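Local coordinates for protein dihydropteridine reductase (Caenorhabditis elegans, PDB 1OOE) that probably catalyses the NADH- or NADPH-dependent reduction of quinonoid dihydrobiopterin to tetrahydrobiopterin, acting as a homodimer of the short-chain dehydrogenase/reductase family, at residues V6-G11 / S17-F22; N26-L31 / K207-T212; A131-P136 / A149-T154. All blocks are in the same frame, centred on the assembly; numbering follows the deposited sequence.

Contact 1 of 3, residues V6-G11 / S17-F22; sequences VIVYGG and SAILEF
Ser17 meets Gly11 where the turn after strand 4-9 closes against the opening turns of helix 14-25. The two CA atoms are 4.8 Å apart, the closest CA pair between the segments. The contact is made by the serine's inner atoms: Ser17 CA is 3.4 Å from Gly11 O, and Ser17 CB lies nearly as close to that oxygen. Ser17 N is also near, but the angle is too poor for a hydrogen bond; the Gly11 carbonyl is held instead by Asn38 ND2.

Two residues further on, Ile19 turns its CB toward the strand. Its CG2 methyl, anti to the backbone N (chi1 of CG1 is -67°), is the branch that touches, 4.2 Å from Val8 CG2. That separation is ordinary van der Waals packing between two methyl groups, the side chains approaching at a slant.

Leu20 supplies the other half of the seat for the same valine methyl: Val8 CG2 is 4.2 Å from Leu20 CA and 4.3 Å from Leu20 CB. Further along this side chain, Leu20 CD1 lies 4.7 Å from Gly11 CA. Val8 thus presses one methyl against two consecutive helix residues, and 217 Å² is buried in all.

The strand, glycine turn and helix, with Gly11 in a GxGxxG pattern and Gly10 at positive phi, are consistent with the dinucleotide-binding turn of a Rossmann fold. This is the first half of a beta-alpha-beta unit completed by strand 28-34, whose Val30 touches both Val8 and Leu20. On the other flank, Ile19 packs on Ser202 and Leu205 of helix 198-210 and on Phe77 of strand 73-78.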
loop_
_atom_site.group_PDB
_atom_site.type_symbol
_atom_site.label_atom_id
_atom_site.label_comp_id
_atom_site.label_asym_id
_atom_site.label_seq_id
_atom_site.Cartn_x
_atom_site.Cartn_y
_atom_site.Cartn_z
ATOM N N VAL A 6 0.321 18.311 -21.428
ATOM C CA VAL A 6 0.683 17.211 -20.543
ATOM C C VAL A 6 0.917 17.735 -19.131
ATOM O O VAL A 6 1.282 18.897 -18.931
ATOM C CB VAL A 6 1.963 16.456 -21.020
ATOM C CG1 VAL A 6 1.706 15.785 -22.362
ATOM C CG2 VAL A 6 3.135 17.413 -21.115
ATOM N N ILE A 7 0.677 16.871 -18.154
ATOM C CA ILE A 7 0.873 17.205 -16.750
ATOM C C ILE A 7 2.052 16.403 -16.215
ATOM O O ILE A 7 2.140 15.195 -16.438
ATOM C CB ILE A 7 -0.376 16.842 -15.913
ATOM C CG1 ILE A 7 -1.544 17.758 -16.294
ATOM C CG2 ILE A 7 -0.057 16.925 -14.417
ATOM C CD1 ILE A 7 -2.854 17.366 -15.638
ATOM N N VAL A 8 2.969 17.081 -15.532
ATOM C CA VAL A 8 4.122 16.417 -14.935
ATOM C C VAL A 8 4.022 16.653 -13.435
ATOM O O VAL A 8 4.213 17.773 -12.956
ATOM C CB VAL A 8 5.469 16.996 -15.444
ATOM C CG1 VAL A 8 6.633 16.294 -14.738
ATOM C CG2 VAL A 8 5.593 16.807 -16.948
ATOM N N TYR A 9 3.695 15.589 -12.709
ATOM C CA TYR A 9 3.554 15.628 -11.261
ATOM C C TYR A 9 4.940 15.254 -10.741
ATOM O O TYR A 9 5.337 14.088 -10.797
ATOM C CB TYR A 9 2.507 14.590 -10.840
ATOM C CG TYR A 9 1.880 14.781 -9.475
ATOM C CD1 TYR A 9 2.654 15.092 -8.358
ATOM C CD2 TYR A 9 0.510 14.583 -9.293
ATOM C CE1 TYR A 9 2.077 15.195 -7.086
ATOM C CE2 TYR A 9 -0.073 14.682 -8.036
ATOM C CZ TYR A 9 0.710 14.985 -6.937
ATOM O OH TYR A 9 0.126 15.056 -5.694
ATOM N N GLY A 10 5.670 16.256 -10.258
ATOM C CA GLY A 10 7.025 16.050 -9.763
ATOM C C GLY A 10 8.015 16.695 -10.724
ATOM O O GLY A 10 9.137 16.216 -10.900
ATOM N N GLY A 11 7.592 17.798 -11.338
ATOM C CA GLY A 11 8.424 18.501 -12.305
ATOM C C GLY A 11 9.679 19.188 -11.799
ATOM O O GLY A 11 10.451 19.730 -12.599
ATOM N N SER A 17 11.926 17.183 -14.285
ATOM C CA SER A 17 12.364 18.366 -15.012
ATOM C C SER A 17 12.810 17.985 -16.423
ATOM O O SER A 17 12.581 18.730 -17.377
ATOM C CB SER A 17 13.509 19.063 -14.260
ATOM O OG SER A 17 13.975 20.194 -14.975
ATOM N N ALA A 18 13.444 16.823 -16.554
ATOM C CA ALA A 18 13.898 16.355 -17.860
ATOM C C ALA A 18 12.699 16.098 -18.771
ATOM O O ALA A 18 12.711 16.452 -19.953
ATOM C CB ALA A 18 14.716 15.076 -17.706
ATOM N N ILE A 19 11.669 15.467 -18.217
ATOM C CA ILE A 19 10.461 15.164 -18.975
ATOM C C ILE A 19 9.767 16.459 -19.393
ATOM O O ILE A 19 9.384 16.620 -20.551
ATOM C CB ILE A 19 9.490 14.292 -18.138
ATOM C CG1 ILE A 19 10.119 12.917 -17.905
ATOM C CG2 ILE A 19 8.145 14.138 -18.860
ATOM C CD1 ILE A 19 9.412 12.084 -16.858
ATOM N N LEU A 20 9.621 17.384 -18.449
ATOM C CA LEU A 20 8.978 18.663 -18.724
ATOM C C LEU A 20 9.702 19.412 -19.841
ATOM O O LEU A 20 9.077 19.887 -20.790
ATOM C CB LEU A 20 8.942 19.512 -17.446
ATOM C CG LEU A 20 8.188 20.847 -17.479
ATOM C CD1 LEU A 20 7.790 21.247 -16.057
ATOM C CD2 LEU A 20 9.052 21.918 -18.123
ATOM N N GLU A 21 11.024 19.506 -19.735
ATOM C CA GLU A 21 11.812 20.195 -20.754
ATOM C C GLU A 21 11.687 19.524 -22.121
ATOM O O GLU A 21 11.569 20.199 -23.145
ATOM C CB GLU A 21 13.289 20.237 -20.349
ATOM C CG GLU A 21 13.611 21.157 -19.181
ATOM C CD GLU A 21 13.203 22.595 -19.439
ATOM O OE1 GLU A 21 13.204 23.013 -20.618
ATOM O OE2 GLU A 21 12.896 23.311 -18.462
ATOM N N PHE A 22 11.712 18.196 -22.133
ATOM C CA PHE A 22 11.623 17.443 -23.377
ATOM C C PHE A 22 10.302 17.654 -24.115
ATOM O O PHE A 22 10.294 17.874 -25.326
ATOM C CB PHE A 22 11.830 15.953 -23.106
ATOM C CG PHE A 22 12.002 15.131 -24.349
ATOM C CD1 PHE A 22 13.153 15.248 -25.121
ATOM C CD2 PHE A 22 11.013 14.242 -24.751
ATOM C CE1 PHE A 22 13.317 14.489 -26.279
ATOM C CE2 PHE A 22 11.166 13.477 -25.909
ATOM C CZ PHE A 22 12.319 13.600 -26.672
#

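Contact 2 of 3, residues N26-L31 / K207-T212; sequences NGYTVL and KWTTET
A small packing contact, without a hydrogen bond across it, sets the hydroxyl end of Tyr28 against Thr209 and Thr210, where Tyr28, on the way into strand 28-34, faces the last turn of helix 198-210. The evidence is that 89 Å² is buried and that the nearest CA atoms, Tyr28 and Thr209, are 11.3 Å apart: the long tyrosine side chain spans the distance.

Tyr28 CB points toward the helix, and with CG anti to the carbonyl carbon (chi1 -73°) the hydroxyl reaches it. Thr210 CG2 then meets the ring at its edge, near its plane, 3.1 Å from Tyr28 OH. This is tight for a methyl carbon and an oxygen, and an angle of 153° at Tyr28 OH, from CZ to Thr210 CG2, puts the methyl ahead of the hydroxyl, some way off the line of the CZ-OH bond. Thr209 CG2 approaches the same oxygen from the flank, at a looser 4.2 Å.

The chain reaches this strand straight from the end of the preceding helix. Helix 14-25 finishes in a Schellman motif, with Gly27 at positive phi as the C-prime residue; Tyr28 N bonds to Phe23 O and Gly27 N to Lys24 O. The reversal feeds the chain directly into the second strand of the Rossmann beta-alpha-beta unit, and the Tyr28 ring also meets that of Phe23 edge-to-face.

Both threonines present methyls to the tyrosine while their hydroxyls are engaged within their own helix, Thr209 OG1 with Leu205 O and Thr210 OG1 with Leu206 O. Thr209 lies deeper, against Phe23 and against Asp74 and Phe77 of strand 73-78, whereas Thr210 borders the solvent.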
loop_
_atom_site.group_PDB
_atom_site.type_symbol
_atom_site.label_atom_id
_atom_site.label_comp_id
_atom_site.label_asym_id
_atom_site.label_seq_id
_atom_site.Cartn_x
_atom_site.Cartn_y
_atom_site.Cartn_z
ATOM N N ASN A 26 9.342 19.744 -27.667
ATOM C CA ASN A 26 8.590 19.090 -28.726
ATOM C C ASN A 26 7.198 19.668 -28.979
ATOM O O ASN A 26 6.308 18.973 -29.466
ATOM C CB ASN A 26 8.506 17.588 -28.444
ATOM C CG ASN A 26 9.773 16.856 -28.848
ATOM O OD1 ASN A 26 9.968 16.533 -30.021
ATOM N ND2 ASN A 26 10.649 16.608 -27.882
ATOM N N GLY A 27 7.020 20.942 -28.636
ATOM C CA GLY A 27 5.759 21.621 -28.886
ATOM C C GLY A 27 4.574 21.460 -27.951
ATOM O O GLY A 27 3.477 21.916 -28.280
ATOM N N TYR A 28 4.765 20.826 -26.797
ATOM C CA TYR A 28 3.654 20.652 -25.866
ATOM C C TYR A 28 3.579 21.747 -24.808
ATOM O O TYR A 28 4.582 22.372 -24.469
ATOM C CB TYR A 28 3.752 19.305 -25.140
ATOM C CG TYR A 28 3.414 18.095 -25.978
ATOM C CD1 TYR A 28 4.327 17.578 -26.895
ATOM C CD2 TYR A 28 2.174 17.465 -25.853
ATOM C CE1 TYR A 28 4.016 16.465 -27.668
ATOM C CE2 TYR A 28 1.852 16.352 -26.621
ATOM C CZ TYR A 28 2.778 15.857 -27.527
ATOM O OH TYR A 28 2.465 14.757 -28.292
ATOM N N THR A 29 2.369 21.981 -24.308
ATOM C CA THR A 29 2.144 22.937 -23.232
ATOM C C THR A 29 2.311 22.034 -22.018
ATOM O O THR A 29 1.753 20.938 -21.994
ATOM C CB THR A 29 0.705 23.481 -23.239
ATOM O OG1 THR A 29 0.471 24.200 -24.456
ATOM C CG2 THR A 29 0.477 24.406 -22.050
ATOM N N VAL A 30 3.072 22.470 -21.021
ATOM C CA VAL A 30 3.297 21.629 -19.852
ATOM C C VAL A 30 2.876 22.228 -18.517
ATOM O O VAL A 30 3.236 23.353 -18.171
ATOM C CB VAL A 30 4.786 21.217 -19.752
ATOM C CG1 VAL A 30 4.972 20.206 -18.628
ATOM C CG2 VAL A 30 5.257 20.647 -21.080
ATOM N N LEU A 31 2.104 21.454 -17.766
ATOM C CA LEU A 31 1.647 21.881 -16.454
ATOM C C LEU A 31 2.451 21.118 -15.411
ATOM O O LEU A 31 2.524 19.888 -15.454
ATOM C CB LEU A 31 0.157 21.577 -16.270
ATOM C CG LEU A 31 -0.846 22.335 -17.145
ATOM C CD1 LEU A 31 -0.801 21.812 -18.573
ATOM C CD2 LEU A 31 -2.244 22.161 -16.566
ATOM N N LYS A 207 6.803 8.874 -27.245
ATOM C CA LYS A 207 6.375 7.848 -28.195
ATOM C C LYS A 207 5.031 7.234 -27.806
ATOM O O LYS A 207 4.126 7.125 -28.634
ATOM C CB LYS A 207 7.414 6.727 -28.302
ATOM C CG LYS A 207 7.055 5.683 -29.361
ATOM C CD LYS A 207 8.067 4.548 -29.454
ATOM C CE LYS A 207 8.060 3.674 -28.204
ATOM N NZ LYS A 207 8.905 2.451 -28.380
ATOM N N TRP A 208 4.905 6.825 -26.548
ATOM C CA TRP A 208 3.666 6.220 -26.082
ATOM C C TRP A 208 2.509 7.219 -26.096
ATOM O O TRP A 208 1.348 6.834 -26.261
ATOM C CB TRP A 208 3.839 5.647 -24.669
ATOM C CG TRP A 208 4.895 4.574 -24.548
ATOM C CD1 TRP A 208 5.248 3.657 -25.494
ATOM C CD2 TRP A 208 5.686 4.277 -23.387
ATOM N NE1 TRP A 208 6.210 2.803 -24.994
ATOM C CE2 TRP A 208 6.494 3.163 -23.703
ATOM C CE3 TRP A 208 5.786 4.843 -22.109
ATOM C CZ2 TRP A 208 7.394 2.604 -22.786
ATOM C CZ3 TRP A 208 6.680 4.286 -21.196
ATOM C CH2 TRP A 208 7.470 3.178 -21.541
ATOM N N THR A 209 2.822 8.500 -25.929
ATOM C CA THR A 209 1.786 9.530 -25.927
ATOM C C THR A 209 1.233 9.776 -27.328
ATOM O O THR A 209 0.021 9.931 -27.510
ATOM C CB THR A 209 2.325 10.870 -25.369
ATOM O OG1 THR A 209 2.736 10.692 -24.007
ATOM C CG2 THR A 209 1.246 11.944 -25.414
ATOM N N THR A 210 2.124 9.791 -28.313
ATOM C CA THR A 210 1.741 10.052 -29.701
ATOM C C THR A 210 1.360 8.834 -30.544
ATOM O O THR A 210 0.616 8.965 -31.521
ATOM C CB THR A 210 2.865 10.812 -30.433
ATOM O OG1 THR A 210 4.063 10.028 -30.424
ATOM C CG2 THR A 210 3.135 12.140 -29.751
ATOM N N GLU A 211 1.863 7.657 -30.180
ATOM C CA GLU A 211 1.563 6.437 -30.929
ATOM C C GLU A 211 1.036 5.335 -30.017
ATOM O O GLU A 211 1.810 4.648 -29.350
ATOM C CB GLU A 211 2.821 5.946 -31.652
ATOM C CG GLU A 211 3.383 6.933 -32.663
ATOM C CD GLU A 211 2.457 7.163 -33.846
ATOM O OE1 GLU A 211 1.292 7.558 -33.634
ATOM O OE2 GLU A 211 2.899 6.951 -34.995
ATOM N N THR A 212 -0.282 5.153 -29.998
ATOM C CA THR A 212 -0.887 4.137 -29.139
ATOM C C THR A 212 -0.423 2.709 -29.430
ATOM O O THR A 212 -0.337 1.885 -28.521
ATOM C CB THR A 212 -2.435 4.181 -29.213
ATOM O OG1 THR A 212 -2.860 4.006 -30.570
ATOM C CG2 THR A 212 -2.959 5.510 -28.688
#

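Contact 3 of 3, residues A131-P136 / A149-T154; sequences AAAMGP and AVHHLT
His151 NE2 is hydrogen-bonded to the backbone N of Ala130, just ahead of segment 131-136, and this anchors the imidazole, whose neighbouring atoms CE1 and ND1 are met by Met134, and CE1 also by Ala133. The ring reaches out from helix 141-158 with CG anti to the carbonyl carbon (chi1 -69°), spanning the 8.5 Å between Ala133 CA and His151 CA.

Two atoms of the ring do the touching. Met134 SD lies 3.7 Å from His151 CE1, and it is equally near to ND1. The sulfur is 4.4 Å from the centroid of the His151 ring and 62° off its normal, an oblique Met-aromatic approach. Chi1 and chi2 of the methionine, both near -60°, place the sulfur beside the ring; a further bend at chi3 sets the terminal methyl. Ala133 CB adds a second contact, 3.9 Å from His151 CE1 and likewise at a slant. With 123 Å² buried and no hydrogen bond between the segments, the contact rests on these apolar and sulfur approaches.

Ala133 and Met134 belong to a short 3-10 segment, 131-134, in which Met134 N is hydrogen-bonded to Ala131 O at 3.2 Å. Met134 is otherwise exposed, although it also touches Gln236 near the chain end.

In the fold, the contact ties the loop after strand 123-128 back to helix 141-158, the helix that in short-chain dehydrogenases carries the Tyr-x-x-x-Lys motif. The same helix is at the dimer interface: His152 NE2 is hydrogen-bonded to Gly135 O of the second subunit, and reciprocally. Met174 of strand 169-175 lies against both Met134 and His151, while Val150 and Leu153 pack on helix 93-118.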
loop_
_atom_site.group_PDB
_atom_site.type_symbol
_atom_site.label_atom_id
_atom_site.label_comp_id
_atom_site.label_asym_id
_atom_site.label_seq_id
_atom_site.Cartn_x
_atom_site.Cartn_y
_atom_site.Cartn_z
ATOM N N ALA A 131 11.257 -1.446 -8.734
ATOM C CA ALA A 131 11.701 -2.806 -9.015
ATOM C C ALA A 131 11.887 -3.618 -7.728
ATOM O O ALA A 131 11.571 -4.803 -7.685
ATOM C CB ALA A 131 13.014 -2.774 -9.821
ATOM N N ALA A 132 12.385 -2.974 -6.678
ATOM C CA ALA A 132 12.610 -3.668 -5.413
ATOM C C ALA A 132 11.328 -4.193 -4.772
ATOM O O ALA A 132 11.358 -5.180 -4.042
ATOM C CB ALA A 132 13.337 -2.751 -4.433
ATOM N N ALA A 133 10.202 -3.541 -5.050
ATOM C CA ALA A 133 8.927 -3.954 -4.466
ATOM C C ALA A 133 8.340 -5.224 -5.076
ATOM O O ALA A 133 7.297 -5.704 -4.627
ATOM C CB ALA A 133 7.914 -2.810 -4.558
ATOM N N MET A 134 9.000 -5.767 -6.098
ATOM C CA MET A 134 8.526 -6.995 -6.731
ATOM C C MET A 134 8.864 -8.200 -5.851
ATOM O O MET A 134 8.499 -9.336 -6.165
ATOM C CB MET A 134 9.168 -7.172 -8.105
ATOM C CG MET A 134 8.851 -6.067 -9.103
ATOM S SD MET A 134 7.081 -5.873 -9.421
ATOM C CE MET A 134 6.692 -7.434 -10.199
ATOM N N GLY A 135 9.577 -7.940 -4.759
ATOM C CA GLY A 135 9.948 -8.993 -3.831
ATOM C C GLY A 135 10.022 -8.447 -2.418
ATOM O O GLY A 135 9.759 -7.266 -2.205
ATOM N N PRO A 136 10.376 -9.280 -1.426
ATOM C CA PRO A 136 10.465 -8.799 -0.041
ATOM C C PRO A 136 11.503 -7.683 0.112
ATOM O O PRO A 136 12.533 -7.688 -0.569
ATOM C CB PRO A 136 10.863 -10.056 0.740
ATOM C CG PRO A 136 10.311 -11.184 -0.089
ATOM C CD PRO A 136 10.627 -10.730 -1.502
ATOM N N ALA A 149 1.623 -0.802 -3.076
ATOM C CA ALA A 149 0.281 -0.247 -3.212
ATOM C C ALA A 149 0.162 0.417 -4.583
ATOM O O ALA A 149 -0.873 0.298 -5.240
ATOM C CB ALA A 149 -0.002 0.768 -2.103
ATOM N N VAL A 150 1.218 1.105 -5.018
ATOM C CA VAL A 150 1.196 1.762 -6.327
ATOM C C VAL A 150 1.095 0.701 -7.425
ATOM O O VAL A 150 0.393 0.890 -8.416
ATOM C CB VAL A 150 2.459 2.642 -6.555
ATOM C CG1 VAL A 150 2.479 3.180 -7.993
ATOM C CG2 VAL A 150 2.457 3.809 -5.577
ATOM N N HIS A 151 1.791 -0.418 -7.249
ATOM C CA HIS A 151 1.724 -1.490 -8.238
ATOM C C HIS A 151 0.292 -2.038 -8.303
ATOM O O HIS A 151 -0.217 -2.322 -9.388
ATOM C CB HIS A 151 2.696 -2.622 -7.887
ATOM C CG HIS A 151 4.141 -2.254 -8.039
ATOM N ND1 HIS A 151 5.161 -3.167 -7.868
ATOM C CD2 HIS A 151 4.736 -1.076 -8.341
ATOM C CE1 HIS A 151 6.323 -2.566 -8.058
ATOM N NE2 HIS A 151 6.094 -1.296 -8.347
ATOM N N HIS A 152 -0.365 -2.178 -7.155
ATOM C CA HIS A 152 -1.731 -2.693 -7.160
ATOM C C HIS A 152 -2.683 -1.682 -7.797
ATOM O O HIS A 152 -3.580 -2.056 -8.560
ATOM C CB HIS A 152 -2.212 -3.039 -5.746
ATOM C CG HIS A 152 -3.511 -3.780 -5.739
ATOM N ND1 HIS A 152 -4.734 -3.141 -5.724
ATOM C CD2 HIS A 152 -3.778 -5.100 -5.881
ATOM C CE1 HIS A 152 -5.696 -4.037 -5.865
ATOM N NE2 HIS A 152 -5.143 -5.232 -5.965
ATOM N N LEU A 153 -2.470 -0.406 -7.485
ATOM C CA LEU A 153 -3.285 0.676 -8.032
ATOM C C LEU A 153 -3.231 0.597 -9.550
ATOM O O LEU A 153 -4.237 0.779 -10.239
ATOM C CB LEU A 153 -2.739 2.028 -7.561
ATOM C CG LEU A 153 -3.255 3.293 -8.260
ATOM C CD1 LEU A 153 -4.754 3.425 -8.077
ATOM C CD2 LEU A 153 -2.551 4.505 -7.692
ATOM N N THR A 154 -2.038 0.323 -10.065
ATOM C CA THR A 154 -1.840 0.199 -11.500
ATOM C C THR A 154 -2.743 -0.880 -12.089
ATOM O O THR A 154 -3.386 -0.669 -13.126
ATOM C CB THR A 154 -0.365 -0.129 -11.803
ATOM O OG1 THR A 154 0.451 0.962 -11.361
ATOM C CG2 THR A 154 -0.152 -0.344 -13.298
#

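Contacts 1 and 2 share one half of the Rossmann fold. Strands 4-9 and 28-34 are neighbours in the sheet, with Val8 N 2.8 Å from Leu31 O, and Val30 packs on Leu20 and Val8. Contact 1 is largely buried, joining aliphatic packing to a backbone approach at the glycine turn; contact 2 has a buried tyrosine and Thr209 but an exposed Thr210, and sets an aromatic hydroxyl against threonine methyls. Contact 3 lies on the other side of the chain's centre, about 23 Å from contact 1 and 27 Å from contact 2, centre to centre. Partly exposed and next to the second subunit, it relies on a histidine ring and a methionine sulfur.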